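Local coordinates for DUF1780 domain-containing protein (Pseudomonas aeruginosa, PDB 1Y0K), which is of unknown function but, as a putative endonuclease of the PD-(D/E)XK clan, may cleave nucleic acid, at residues 22-26 with 27-31; 187-191 with 192-196. One frame throughout, in Å; residues are numbered along the deposited sequence.

How the contacts relate
Contact 1 (22-26 with 27-31) and contact 2 (187-191 with 192-196) are both local, each covering the loop and first turn at the N-terminal end of a helix. Their centres lie 26 Å apart and their nearest atoms about 11 Å apart, without touching. Contact 1, at the surface, joins the end of helix 3-23 to helix 26-40 and carries a salt bridge across it and a second within 27-31, beside backbone bonds and a bridging water. Contact 2, partly buried, follows strand 179-185 and opens the short helix 191-194; proline, phenylalanine and leucine pack there, and its arginine binds a loop carbonyl instead of a carboxylate.

Contact 1: residues 22-26 with 27-31; sequences SNARK and WDRER
The Arg29 guanidinium has Lys26 N and Arg25 O over one face, with Ala24 O set obliquely to its plane, at the turn that leads from helix 3-23 into helix 26-40 of this putative endonuclease. Arg29 CG stands anti to the backbone N (chi1 -162°), and a bend at chi3 brings the group back along the turn, where Arg29 NH2 comes 3.7 Å from Lys26 CA. NH1 is hydrogen-bonded to Leu21 O, so the arginine of the second helix ties down the last turn of the first. At the other flat groups, Arg31 CB lies over one face of the Trp27 ring, whose NE1 donates to Asp59 O, and the Arg31 guanidinium receives Asp28 OD1 at its edge, in plane. Both NH2 (2.8 Å) and NH1 (2.9 Å) of Arg31 grip that one oxygen, Asp28 OD1, from the same face of the carboxylate, an end-on salt bridge between residues three apart on the helix. Lys26 and Glu30, one turn apart, form a second: Lys26 NZ donates to the syn lone pair of Glu30 OE2 at 2.9 Å. The lysine chain runs extended until it bends at chi4 (-74°) and turns NZ in to the carboxylate. Glu30 is buried and touches Asp59, Val60 and Val69. Arg25 occupies the N-cap position, and Arg25 O accepts Arg29 N at 2.8 Å, opening the helix. In place of the direct N-cap N to N3 side-chain bond of a capping box, a water spans the gap, accepting from Arg25 N at 3.0 Å and donating to Asp28 OD2.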
loop_
_atom_site.group_PDB
_atom_site.type_symbol
_atom_site.label_atom_id
_atom_site.label_comp_id
_atom_site.label_asym_id
_atom_site.label_seq_id
_atom_site.Cartn_x
_atom_site.Cartn_y
_atom_site.Cartn_z
ATOM N N SER A 22 -11.601 9.705 -4.887
ATOM C CA SER A 22 -12.843 9.566 -5.644
ATOM C C SER A 22 -12.914 10.577 -6.793
ATOM O O SER A 22 -13.661 10.377 -7.750
ATOM C CB SER A 22 -14.055 9.700 -4.715
ATOM O OG SER A 22 -14.152 11.023 -4.216
ATOM N N ASN A 23 -12.117 11.639 -6.712
ATOM C CA ASN A 23 -12.127 12.689 -7.735
ATOM C C ASN A 23 -10.878 12.740 -8.622
ATOM O O ASN A 23 -10.840 13.481 -9.607
ATOM C CB ASN A 23 -12.375 14.057 -7.087
ATOM C CG ASN A 23 -13.754 14.160 -6.444
ATOM O OD1 ASN A 23 -13.883 14.606 -5.303
ATOM N ND2 ASN A 23 -14.786 13.744 -7.171
ATOM N N ALA A 24 -9.862 11.955 -8.270
ATOM C CA ALA A 24 -8.593 11.948 -9.003
ATOM C C ALA A 24 -8.697 11.117 -10.280
ATOM O O ALA A 24 -9.531 10.217 -10.372
ATOM C CB ALA A 24 -7.478 11.416 -8.118
ATOM N N ARG A 25 -7.847 11.428 -11.257
ATOM C CA ARG A 25 -7.738 10.628 -12.475
ATOM C C ARG A 25 -6.948 9.352 -12.191
ATOM O O ARG A 25 -6.138 9.331 -11.265
ATOM C CB ARG A 25 -7.067 11.442 -13.582
ATOM C CG ARG A 25 -7.900 12.634 -14.028
ATOM C CD ARG A 25 -7.147 13.510 -15.011
ATOM N NE ARG A 25 -8.071 14.337 -15.781
ATOM C CZ ARG A 25 -8.522 15.528 -15.402
ATOM N NH1 ARG A 25 -8.138 16.066 -14.245
ATOM N NH2 ARG A 25 -9.362 16.187 -16.186
ATOM N N LYS A 26 -7.168 8.310 -13.000
ATOM C CA LYS A 26 -6.649 6.961 -12.703
ATOM C C LYS A 26 -5.122 6.848 -12.534
ATOM O O LYS A 26 -4.643 6.391 -11.483
ATOM C CB LYS A 26 -7.155 5.925 -13.713
ATOM C CG LYS A 26 -6.750 4.499 -13.346
ATOM C CD LYS A 26 -7.229 3.467 -14.352
ATOM C CE LYS A 26 -6.749 2.079 -13.950
ATOM N NZ LYS A 26 -5.294 1.895 -14.204
ATOM N N TRP A 27 -4.359 7.239 -13.550
ATOM C CA TRP A 27 -2.912 7.120 -13.431
ATOM C C TRP A 27 -2.355 8.093 -12.395
ATOM O O TRP A 27 -1.453 7.748 -11.630
ATOM C CB TRP A 27 -2.179 7.282 -14.770
ATOM C CG TRP A 27 -0.760 6.760 -14.645
ATOM C CD1 TRP A 27 -0.363 5.448 -14.648
ATOM C CD2 TRP A 27 0.427 7.535 -14.459
ATOM N NE1 TRP A 27 0.997 5.364 -14.485
ATOM C CE2 TRP A 27 1.509 6.627 -14.362
ATOM C CE3 TRP A 27 0.684 8.912 -14.365
ATOM C CZ2 TRP A 27 2.828 7.050 -14.185
ATOM C CZ3 TRP A 27 2.001 9.331 -14.186
ATOM C CH2 TRP A 27 3.052 8.402 -14.095
ATOM N N ASP A 28 -2.911 9.297 -12.354
ATOM C CA ASP A 28 -2.508 10.281 -11.354
ATOM C C ASP A 28 -2.717 9.742 -9.925
ATOM O O ASP A 28 -1.860 9.915 -9.065
ATOM C CB ASP A 28 -3.276 11.583 -11.552
ATOM C CG ASP A 28 -2.896 12.647 -10.537
ATOM O OD1 ASP A 28 -1.780 13.204 -10.649
ATOM O OD2 ASP A 28 -3.724 12.930 -9.644
ATOM N N ARG A 29 -3.852 9.090 -9.702
ATOM C CA ARG A 29 -4.176 8.439 -8.432
ATOM C C ARG A 29 -3.115 7.403 -8.058
ATOM O O ARG A 29 -2.652 7.356 -6.917
ATOM C CB ARG A 29 -5.533 7.740 -8.574
ATOM C CG ARG A 29 -6.232 7.371 -7.289
ATOM C CD ARG A 29 -7.729 7.223 -7.535
ATOM N NE ARG A 29 -8.008 6.377 -8.692
ATOM C CZ ARG A 29 -9.124 6.423 -9.413
ATOM N NH1 ARG A 29 -10.096 7.286 -9.116
ATOM N NH2 ARG A 29 -9.263 5.597 -10.440
ATOM N N GLU A 30 -2.756 6.563 -9.025
ATOM C CA GLU A 30 -1.767 5.508 -8.817
ATOM C C GLU A 30 -0.380 6.082 -8.560
ATOM O O GLU A 30 0.328 5.620 -7.655
ATOM C CB GLU A 30 -1.776 4.527 -9.997
ATOM C CG GLU A 30 -3.026 3.653 -9.994
ATOM C CD GLU A 30 -3.459 3.188 -11.374
ATOM O OE1 GLU A 30 -2.764 3.478 -12.376
ATOM O OE2 GLU A 30 -4.528 2.538 -11.450
ATOM N N ARG A 31 -0.004 7.104 -9.328
ATOM C CA ARG A 31 1.275 7.790 -9.115
ATOM C C ARG A 31 1.299 8.467 -7.739
ATOM O O ARG A 31 2.310 8.426 -7.029
ATOM C CB ARG A 31 1.526 8.820 -10.217
ATOM C CG ARG A 31 2.976 9.276 -10.282
ATOM C CD ARG A 31 3.110 10.678 -10.827
ATOM N NE ARG A 31 2.445 11.613 -9.931
ATOM C CZ ARG A 31 1.298 12.218 -10.195
ATOM N NH1 ARG A 31 0.755 13.014 -9.287
ATOM N NH2 ARG A 31 0.697 12.032 -11.362
HETATM O O HOH W 1 -5.965 13.586 -10.528
#

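Contact 2: residues 187-191 with 192-196; sequences SGAPE and FLRAN
Glu191 and Arg194 cross at about a right angle over the N-terminal turn of helix 191-194, a short helix entered from the loop behind strand 179-185, with Pro190 at the N-cap. The two do not form an ion pair: Glu191 OE2 stays 5.6 Å from Arg194 NH2. Instead Arg194 NH2 meets Glu191 at CA (3.6 Å) and CB, CA lying over one face of the guanidinium. The side-chain hydrogen bond of Arg194 across this contact goes to Ala189 O. A bend at chi3 (-67°) turns Arg194 NE back to Ala189 O, which lies at the edge of the guanidinium, in its plane; the bond is 3.1 Å long and nearly straight, with an N-H...O angle of 167°. The side chain thus lies back across the loop that precedes its own helix, with Arg194 CD 3.7 Å from Ser187 O. Apolar packing involves other side chains. Pro190 and Leu193 run side by side and point the same way, and Leu193 CD1 reaches both Pro190 CD and Ala189 CB; Leu193 also meets Val182 and Ser173 of the central sheet. Phe192 takes the crowded chi1 of 71°, CG between the backbone N and the carbonyl carbon, and Phe192 CE2 comes 3.5 Å from Pro190 CB; the ring also touches Ala65 and Phe67 of strand 65-73. The bonds from Leu193 N and Arg194 N to Pro190 O are both weak, whereas Glu191 O takes Ala195 N at 2.8 Å. Four residues further on from Phe192, Asn196 ND2 donates back to Phe192 O at 2.7 Å, with that oxygen in the plane of the amide.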
loop_
_atom_site.group_PDB
_atom_site.type_symbol
_atom_site.label_atom_id
_atom_site.label_comp_id
_atom_site.label_asym_id
_atom_site.label_seq_id
_atom_site.Cartn_x
_atom_site.Cartn_y
_atom_site.Cartn_z
ATOM N N SER A 187 14.884 -11.003 -3.235
ATOM C CA SER A 187 16.238 -10.520 -3.513
ATOM C C SER A 187 16.357 -9.639 -4.759
ATOM O O SER A 187 17.193 -8.727 -4.800
ATOM C CB SER A 187 17.213 -11.705 -3.586
ATOM O OG SER A 187 16.918 -12.527 -4.703
ATOM N N GLY A 188 15.518 -9.898 -5.761
ATOM C CA GLY A 188 15.494 -9.115 -7.001
ATOM C C GLY A 188 14.781 -7.773 -6.943
ATOM O O GLY A 188 14.879 -6.974 -7.876
ATOM N N ALA A 189 14.065 -7.520 -5.849
ATOM C CA ALA A 189 13.328 -6.270 -5.664
ATOM C C ALA A 189 14.291 -5.096 -5.509
ATOM O O ALA A 189 15.416 -5.283 -5.036
ATOM C CB ALA A 189 12.402 -6.372 -4.450
ATOM N N PRO A 190 13.870 -3.892 -5.942
ATOM C CA PRO A 190 14.654 -2.680 -5.713
ATOM C C PRO A 190 15.200 -2.592 -4.297
ATOM O O PRO A 190 14.525 -2.973 -3.336
ATOM C CB PRO A 190 13.629 -1.574 -5.940
ATOM C CG PRO A 190 12.753 -2.120 -6.999
ATOM C CD PRO A 190 12.642 -3.599 -6.713
ATOM N N GLU A 191 16.418 -2.082 -4.167
ATOM C CA GLU A 191 17.070 -2.034 -2.867
ATOM C C GLU A 191 16.289 -1.222 -1.827
ATOM O O GLU A 191 16.291 -1.581 -0.644
ATOM C CB GLU A 191 18.500 -1.519 -3.020
ATOM C CG GLU A 191 19.309 -1.532 -1.746
ATOM C CD GLU A 191 20.451 -0.547 -1.806
ATOM O OE1 GLU A 191 20.258 0.539 -2.398
ATOM O OE2 GLU A 191 21.534 -0.851 -1.265
ATOM N N PHE A 192 15.603 -0.158 -2.256
ATOM C CA PHE A 192 14.829 0.664 -1.323
ATOM C C PHE A 192 13.691 -0.107 -0.650
ATOM O O PHE A 192 13.331 0.182 0.484
ATOM C CB PHE A 192 14.357 2.002 -1.932
ATOM C CG PHE A 192 13.265 1.874 -2.970
ATOM C CD1 PHE A 192 11.920 1.826 -2.592
ATOM C CD2 PHE A 192 13.580 1.842 -4.329
ATOM C CE1 PHE A 192 10.904 1.712 -3.554
ATOM C CE2 PHE A 192 12.568 1.739 -5.305
ATOM C CZ PHE A 192 11.231 1.670 -4.914
ATOM N N LEU A 193 13.147 -1.104 -1.342
ATOM C CA LEU A 193 12.173 -1.998 -0.721
ATOM C C LEU A 193 12.832 -2.922 0.310
ATOM O O LEU A 193 12.386 -3.014 1.450
ATOM C CB LEU A 193 11.423 -2.807 -1.788
ATOM C CG LEU A 193 10.489 -1.968 -2.666
ATOM C CD1 LEU A 193 9.905 -2.811 -3.795
ATOM C CD2 LEU A 193 9.372 -1.326 -1.828
ATOM N N ARG A 194 13.909 -3.588 -0.099
ATOM C CA ARG A 194 14.608 -4.526 0.772
ATOM C C ARG A 194 15.146 -3.861 2.033
ATOM O O ARG A 194 15.088 -4.439 3.122
ATOM C CB ARG A 194 15.709 -5.243 -0.007
ATOM C CG ARG A 194 15.111 -6.322 -0.918
ATOM C CD ARG A 194 16.158 -7.172 -1.613
ATOM N NE ARG A 194 16.918 -6.381 -2.574
ATOM C CZ ARG A 194 18.160 -5.950 -2.364
ATOM N NH1 ARG A 194 18.786 -6.249 -1.229
ATOM N NH2 ARG A 194 18.774 -5.224 -3.285
ATOM N N ALA A 195 15.614 -2.624 1.875
ATOM C CA ALA A 195 16.161 -1.827 2.979
ATOM C C ALA A 195 15.151 -1.520 4.085
ATOM O O ALA A 195 15.533 -1.235 5.222
ATOM C CB ALA A 195 16.741 -0.530 2.444
ATOM N N ASN A 196 13.866 -1.603 3.760
ATOM C CA ASN A 196 12.809 -1.236 4.691
ATOM C C ASN A 196 12.002 -2.406 5.279
ATOM O O ASN A 196 10.976 -2.210 5.880
ATOM C CB ASN A 196 11.892 -0.200 4.057
ATOM C CG ASN A 196 12.540 1.154 3.981
ATOM O OD1 ASN A 196 12.593 1.869 4.967
ATOM N ND2 ASN A 196 13.076 1.488 2.828
#